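Local coordinates for membrane lipoprotein TpN32 (Treponema pallidum, PDB 1XS5) that binds L-methionine in the cleft of a periplasmic-binding-protein fold, probably as the lipid-tethered receptor of a methionine uptake system, at residues A[83-88]-A[113-118]; A[154-159]-A[172-177]. All blocks are in the same frame, centred on the assembly; numbering follows the deposited sequence.

Interaction 1. Residues A[83-88]-A[113-118]. With MET (methionine), chain B.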
loop_
_atom_site.group_PDB
_atom_site.type_symbol
_atom_site.label_atom_id
_atom_site.label_comp_id
_atom_site.label_asym_id
_atom_site.label_seq_id
_atom_site.Cartn_x
_atom_site.Cartn_y
_atom_site.Cartn_z
ATOM N N GLU A 83 -2.883 5.565 -2.375
ATOM C CA GLU A 83 -2.932 4.701 -3.573
ATOM C C GLU A 83 -4.283 3.987 -3.421
ATOM O O GLU A 83 -4.352 2.970 -2.708
ATOM C CB GLU A 83 -1.878 3.603 -3.436
ATOM C CG GLU A 83 -0.661 3.665 -4.182
ATOM C CD GLU A 83 0.323 2.607 -3.640
ATOM O OE1 GLU A 83 -0.007 1.400 -3.606
ATOM O OE2 GLU A 83 1.411 3.014 -3.223
ATOM N N PRO A 84 -5.344 4.477 -4.068
ATOM C CA PRO A 84 -6.631 3.795 -3.908
ATOM C C PRO A 84 -6.628 2.330 -4.291
ATOM O O PRO A 84 -6.063 1.906 -5.327
ATOM C CB PRO A 84 -7.599 4.609 -4.789
ATOM C CG PRO A 84 -6.928 5.989 -4.892
ATOM C CD PRO A 84 -5.453 5.591 -5.035
ATOM N N LEU A 85 -7.255 1.554 -3.407
ATOM C CA LEU A 85 -7.418 0.102 -3.615
ATOM C C LEU A 85 -8.681 -0.075 -4.468
ATOM O O LEU A 85 -9.704 0.597 -4.216
ATOM C CB LEU A 85 -7.647 -0.570 -2.275
ATOM C CG LEU A 85 -7.787 -2.087 -2.304
ATOM C CD1 LEU A 85 -6.420 -2.674 -2.668
ATOM C CD2 LEU A 85 -8.197 -2.570 -0.933
ATOM N N ALA A 86 -8.624 -0.970 -5.460
ATOM C CA ALA A 86 -9.778 -1.209 -6.322
ATOM C C ALA A 86 -9.976 -2.692 -6.661
ATOM O O ALA A 86 -9.031 -3.478 -6.571
ATOM C CB ALA A 86 -9.591 -0.434 -7.658
ATOM N N LEU A 87 -11.203 -3.026 -7.043
ATOM C CA LEU A 87 -11.569 -4.356 -7.533
ATOM C C LEU A 87 -11.408 -4.252 -9.041
ATOM O O LEU A 87 -11.917 -3.330 -9.649
ATOM C CB LEU A 87 -13.038 -4.667 -7.222
ATOM C CG LEU A 87 -13.639 -5.902 -7.917
ATOM C CD1 LEU A 87 -12.960 -7.210 -7.480
ATOM C CD2 LEU A 87 -15.127 -5.981 -7.523
ATOM N N TYR A 88 -10.681 -5.190 -9.638
ATOM C CA TYR A 88 -10.441 -5.240 -11.073
ATOM C C TYR A 88 -10.976 -6.574 -11.570
ATOM O O TYR A 88 -11.146 -7.512 -10.788
ATOM C CB TYR A 88 -8.927 -5.189 -11.366
ATOM C CG TYR A 88 -8.221 -3.922 -10.881
ATOM C CD1 TYR A 88 -8.210 -2.767 -11.663
ATOM C CD2 TYR A 88 -7.607 -3.884 -9.636
ATOM C CE1 TYR A 88 -7.587 -1.582 -11.203
ATOM C CE2 TYR A 88 -6.984 -2.724 -9.168
ATOM C CZ TYR A 88 -6.981 -1.586 -9.961
ATOM O OH TYR A 88 -6.393 -0.446 -9.494
ATOM N N GLU A 113 -6.151 -7.277 3.900
ATOM C CA GLU A 113 -7.259 -8.201 3.676
ATOM C C GLU A 113 -8.520 -7.522 4.202
ATOM O O GLU A 113 -9.556 -7.556 3.535
ATOM C CB GLU A 113 -7.083 -9.507 4.456
ATOM C CG GLU A 113 -8.149 -10.529 4.114
ATOM C CD GLU A 113 -7.820 -11.927 4.645
ATOM O OE1 GLU A 113 -6.619 -12.274 4.779
ATOM O OE2 GLU A 113 -8.772 -12.675 4.919
ATOM N N ALA A 114 -8.438 -6.953 5.414
ATOM C CA ALA A 114 -9.602 -6.255 5.997
ATOM C C ALA A 114 -10.027 -5.110 5.101
ATOM O O ALA A 114 -11.186 -4.891 4.891
ATOM C CB ALA A 114 -9.242 -5.680 7.386
ATOM N N ARG A 115 -9.050 -4.345 4.622
ATOM C CA ARG A 115 -9.294 -3.204 3.739
ATOM C C ARG A 115 -10.041 -3.637 2.478
ATOM O O ARG A 115 -10.988 -2.964 2.033
ATOM C CB ARG A 115 -7.929 -2.599 3.387
ATOM C CG ARG A 115 -7.967 -1.352 2.548
ATOM C CD ARG A 115 -6.525 -0.983 2.226
ATOM N NE ARG A 115 -6.449 0.187 1.362
ATOM C CZ ARG A 115 -5.322 0.536 0.770
ATOM N NH1 ARG A 115 -4.268 -0.235 0.970
ATOM N NH2 ARG A 115 -5.232 1.643 0.035
ATOM N N ALA A 116 -9.599 -4.756 1.893
ATOM C CA ALA A 116 -10.218 -5.284 0.685
ATOM C C ALA A 116 -11.647 -5.802 0.983
ATOM O O ALA A 116 -12.559 -5.622 0.186
ATOM C CB ALA A 116 -9.357 -6.416 0.106
ATOM N N LEU A 117 -11.817 -6.439 2.144
ATOM C CA LEU A 117 -13.140 -6.951 2.545
ATOM C C LEU A 117 -14.127 -5.769 2.732
ATOM O O LEU A 117 -15.300 -5.878 2.344
ATOM C CB LEU A 117 -12.988 -7.783 3.834
ATOM C CG LEU A 117 -12.270 -9.143 3.610
ATOM C CD1 LEU A 117 -12.000 -9.840 4.992
ATOM C CD2 LEU A 117 -13.111 -10.042 2.746
ATOM N N ARG A 118 -13.642 -4.650 3.286
ATOM C CA ARG A 118 -14.499 -3.471 3.467
ATOM C C ARG A 118 -14.816 -2.766 2.121
ATOM O O ARG A 118 -15.846 -2.083 1.970
ATOM C CB ARG A 118 -13.891 -2.536 4.513
ATOM C CG ARG A 118 -13.847 -3.245 5.853
ATOM C CD ARG A 118 -14.172 -2.387 7.064
ATOM N NE ARG A 118 -14.398 -3.207 8.270
ATOM C CZ ARG A 118 -13.440 -3.655 9.088
ATOM N NH1 ARG A 118 -12.148 -3.365 8.857
ATOM N NH2 ARG A 118 -13.782 -4.395 10.142
HETATM N N MET B . 1.315 0.631 -1.407
HETATM C CA MET B . 0.393 -0.272 -0.626
HETATM C C MET B . -1.059 0.249 -0.548
HETATM O O MET B . -2.004 -0.545 -0.779
HETATM C CB MET B . 0.919 -0.458 0.814
HETATM C CG MET B . 0.201 -1.576 1.539
HETATM S SD MET B . 0.736 -1.823 3.248
HETATM C CE MET B . 2.283 -2.770 2.920
HETATM O OXT MET B . -1.233 1.452 -0.251
HETATM O O HOH W 1 -2.732 3.805 0.051
#

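Interaction 2. Residues A[154-159]-A[172-177]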
loop_
_atom_site.group_PDB
_atom_site.type_symbol
_atom_site.label_atom_id
_atom_site.label_comp_id
_atom_site.label_asym_id
_atom_site.label_seq_id
_atom_site.Cartn_x
_atom_site.Cartn_y
_atom_site.Cartn_z
ATOM N N GLU A 154 -1.025 -13.896 -1.744
ATOM C CA GLU A 154 0.028 -12.923 -1.429
ATOM C C GLU A 154 -0.142 -11.720 -2.356
ATOM O O GLU A 154 -0.239 -11.886 -3.561
ATOM C CB GLU A 154 1.427 -13.488 -1.680
ATOM C CG GLU A 154 1.782 -14.642 -0.801
ATOM C CD GLU A 154 3.282 -14.816 -0.698
ATOM O OE1 GLU A 154 3.966 -14.706 -1.744
ATOM O OE2 GLU A 154 3.773 -15.059 0.427
ATOM N N SER A 155 -0.142 -10.514 -1.795
ATOM C CA SER A 155 -0.373 -9.318 -2.624
ATOM C C SER A 155 0.405 -9.226 -3.923
ATOM O O SER A 155 -0.142 -8.903 -4.975
ATOM C CB SER A 155 -0.100 -8.063 -1.805
ATOM O OG SER A 155 -1.078 -8.014 -0.798
ATOM N N ALA A 156 1.698 -9.480 -3.848
ATOM C CA ALA A 156 2.520 -9.396 -5.052
ATOM C C ALA A 156 2.105 -10.371 -6.173
ATOM O O ALA A 156 2.435 -10.156 -7.351
ATOM C CB ALA A 156 3.992 -9.647 -4.660
ATOM N N LEU A 157 1.372 -11.426 -5.834
ATOM C CA LEU A 157 0.971 -12.422 -6.815
ATOM C C LEU A 157 -0.429 -12.225 -7.359
ATOM O O LEU A 157 -0.880 -12.984 -8.194
ATOM C CB LEU A 157 1.029 -13.834 -6.183
ATOM C CG LEU A 157 2.387 -14.230 -5.578
ATOM C CD1 LEU A 157 2.360 -15.675 -5.018
ATOM C CD2 LEU A 157 3.426 -14.119 -6.686
ATOM N N LEU A 158 -1.115 -11.207 -6.870
ATOM C CA LEU A 158 -2.483 -10.968 -7.295
ATOM C C LEU A 158 -2.556 -10.724 -8.796
ATOM O O LEU A 158 -3.449 -11.289 -9.456
ATOM C CB LEU A 158 -3.066 -9.829 -6.443
ATOM C CG LEU A 158 -3.503 -10.282 -5.025
ATOM C CD1 LEU A 158 -3.659 -9.072 -4.100
ATOM C CD2 LEU A 158 -4.865 -10.983 -5.160
ATOM N N PRO A 159 -1.608 -9.932 -9.373
ATOM C CA PRO A 159 -1.609 -9.658 -10.813
ATOM C C PRO A 159 -1.307 -10.978 -11.550
ATOM O O PRO A 159 -1.760 -11.172 -12.661
ATOM C CB PRO A 159 -0.446 -8.674 -11.002
ATOM C CG PRO A 159 -0.425 -7.922 -9.707
ATOM C CD PRO A 159 -0.648 -9.037 -8.684
ATOM N N GLY A 172 -2.696 -0.639 -5.151
ATOM C CA GLY A 172 -2.319 0.253 -6.240
ATOM C C GLY A 172 -0.912 0.029 -6.774
ATOM O O GLY A 172 -0.730 -0.005 -7.988
ATOM N N ASN A 173 0.082 -0.159 -5.903
ATOM C CA ASN A 173 1.430 -0.327 -6.444
ATOM C C ASN A 173 1.514 -1.522 -7.387
ATOM O O ASN A 173 2.060 -1.438 -8.528
ATOM C CB ASN A 173 2.480 -0.447 -5.296
ATOM C CG ASN A 173 2.344 -1.726 -4.494
ATOM O OD1 ASN A 173 1.332 -1.964 -3.827
ATOM N ND2 ASN A 173 3.382 -2.562 -4.551
ATOM N N TYR A 174 0.938 -2.645 -6.977
ATOM C CA TYR A 174 1.011 -3.835 -7.828
ATOM C C TYR A 174 0.132 -3.749 -9.058
ATOM O O TYR A 174 0.471 -4.322 -10.118
ATOM C CB TYR A 174 0.647 -5.095 -7.020
ATOM C CG TYR A 174 1.726 -5.430 -6.034
ATOM C CD1 TYR A 174 3.037 -5.578 -6.462
ATOM C CD2 TYR A 174 1.443 -5.626 -4.684
ATOM C CE1 TYR A 174 4.050 -5.929 -5.581
ATOM C CE2 TYR A 174 2.461 -5.968 -3.775
ATOM C CZ TYR A 174 3.754 -6.118 -4.238
ATOM O OH TYR A 174 4.795 -6.462 -3.395
ATOM N N ALA A 175 -0.998 -3.043 -8.929
ATOM C CA ALA A 175 -1.918 -2.875 -10.067
ATOM C C ALA A 175 -1.192 -2.019 -11.141
ATOM O O ALA A 175 -1.137 -2.384 -12.319
ATOM C CB ALA A 175 -3.207 -2.129 -9.597
ATOM N N ILE A 176 -0.628 -0.886 -10.717
ATOM C CA ILE A 176 0.058 0.025 -11.632
ATOM C C ILE A 176 1.217 -0.683 -12.339
ATOM O O ILE A 176 1.450 -0.519 -13.545
ATOM C CB ILE A 176 0.566 1.261 -10.852
ATOM C CG1 ILE A 176 -0.629 2.125 -10.407
ATOM C CG2 ILE A 176 1.514 2.046 -11.708
ATOM C CD1 ILE A 176 -0.179 3.057 -9.244
ATOM N N MET A 177 1.940 -1.513 -11.597
ATOM C CA MET A 177 3.023 -2.261 -12.206
ATOM C C MET A 177 2.546 -3.256 -13.272
ATOM O O MET A 177 3.339 -3.641 -14.142
ATOM C CB MET A 177 3.803 -3.049 -11.141
ATOM C CG MET A 177 4.687 -2.156 -10.292
ATOM S SD MET A 177 5.223 -3.089 -8.782
ATOM C CE MET A 177 5.568 -4.721 -9.446
#

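Interaction 1. Residues A[83-88]-A[113-118]
R115 reaches from helix 110-122 past L85 to the carboxylate of the bound methionine, a compact case of an apolar side chain laid across a charged one. CG of R115 stands anti to the backbone N of R115 (chi1 -176°), and the chain runs on extended to NE, which carries the guanidinium clear of the helix. L85 lies obliquely across this arm. Its CD2 rests 3.7 Å from CG of R115 and also meets A116, while its CB covers one face of the guanidinium, offset toward the rim. The N-H groups point outward in the guanidinium plane, so the polar partners gather at its edge. There NH1 donates to O of the methionine at 2.9 Å with an N-H...O angle of 146°, and NH2 makes a weak, strongly bent bond to the backbone O of E83 (120°). The stronger partner of NH2 is E190, whose carboxylate forms a salt bridge with it and also accepts from L85 N. E190, with the pocket residue N112 accepting from NH1, probably fixes the rotation of the guanidinium.

E83 serves the other end of the amino acid. Its chain, extended beyond CG, places OE1 2.7 Å from the methionine N, which donates a hydrogen bond to it. Water 1 joins the two halves: it accepts from E83 N at 3.0 Å, lies 2.8 Å from the methionine OXT, to which it probably donates, and takes a weak bond from NH2 of R115. The opposed charges of E83 and R115 thus meet the ammonium and carboxylate of one ligand, while L85 and A116 pack on V169 of strand 167-170. An acid for the ammonium and an arginine for the carboxylate are a familiar arrangement in amino-acid-binding periplasmic proteins, here an NlpA-family member.

Interaction 2. Residues A[154-159]-A[172-177]
The phenol ring of Y174 is sandwiched between a neighbour in its own helix and the backbone of A156. Over the centre of one face sits ND2 of N173, 3.3 Å above the ring plane; over that of the opposite face comes CA of A156. The latter is a CH-pi contact, with CA of A156 3.6 Å from the centroid of the Y174 ring and 13° off its normal. CB of A156 continues toward the hydroxyl end, where it lies 3.5 Å from OH of Y174. On the same side of the ring plane as A156, toward CD2 and CE2, comes S155: its O meets the ring obliquely, and its CB is 3.9 Å from CE2 of Y174.

The ring gets there because CG of Y174 is anti to the carbonyl carbon (chi1 -71°), a setting that projects it from helix 172-177 onto the short 3-10 turn 155-157. Closer to the backbone, the pyrrolidine of P159 leans against the root of the Y174 side chain, its CG 4.0 Å from CB and 3.7 Å from the backbone O of Y174. No hydrogen bond spans the two segments, which the CH-pi contact and van der Waals packing join.

ND2 of N173 donates to S11 OG, which probably steadies the amide over the ring; N173 belongs to the methionine pocket. Y40, another pocket residue, touches both S155 and Y174. The aromatic ring stands behind the ligand-lining shell, joining the turn after strand 149-153 to the helix after strand 167-170, at the cleft-facing end of an alpha/beta lobe of the periplasmic-binding-protein fold.

Both contacts belong to the lobe built round strands 103-107 and 167-170, and their centres lie about 12 Å apart. Interaction 1 is wholly buried and mixes charge, water and ligand with a small apolar patch; interaction 2 is partly buried and depends on an aromatic ring and van der Waals packing, without a hydrogen bond across it. Helix 110-122 serves the first, and helix 172-177 the second. They meet where the backbone N of N173 makes a weak hydrogen bond to OE1 of E83, and where the hydroxyl of Y88 touches A175. One contact thus grips methionine directly, whereas the other packs behind a pocket residue.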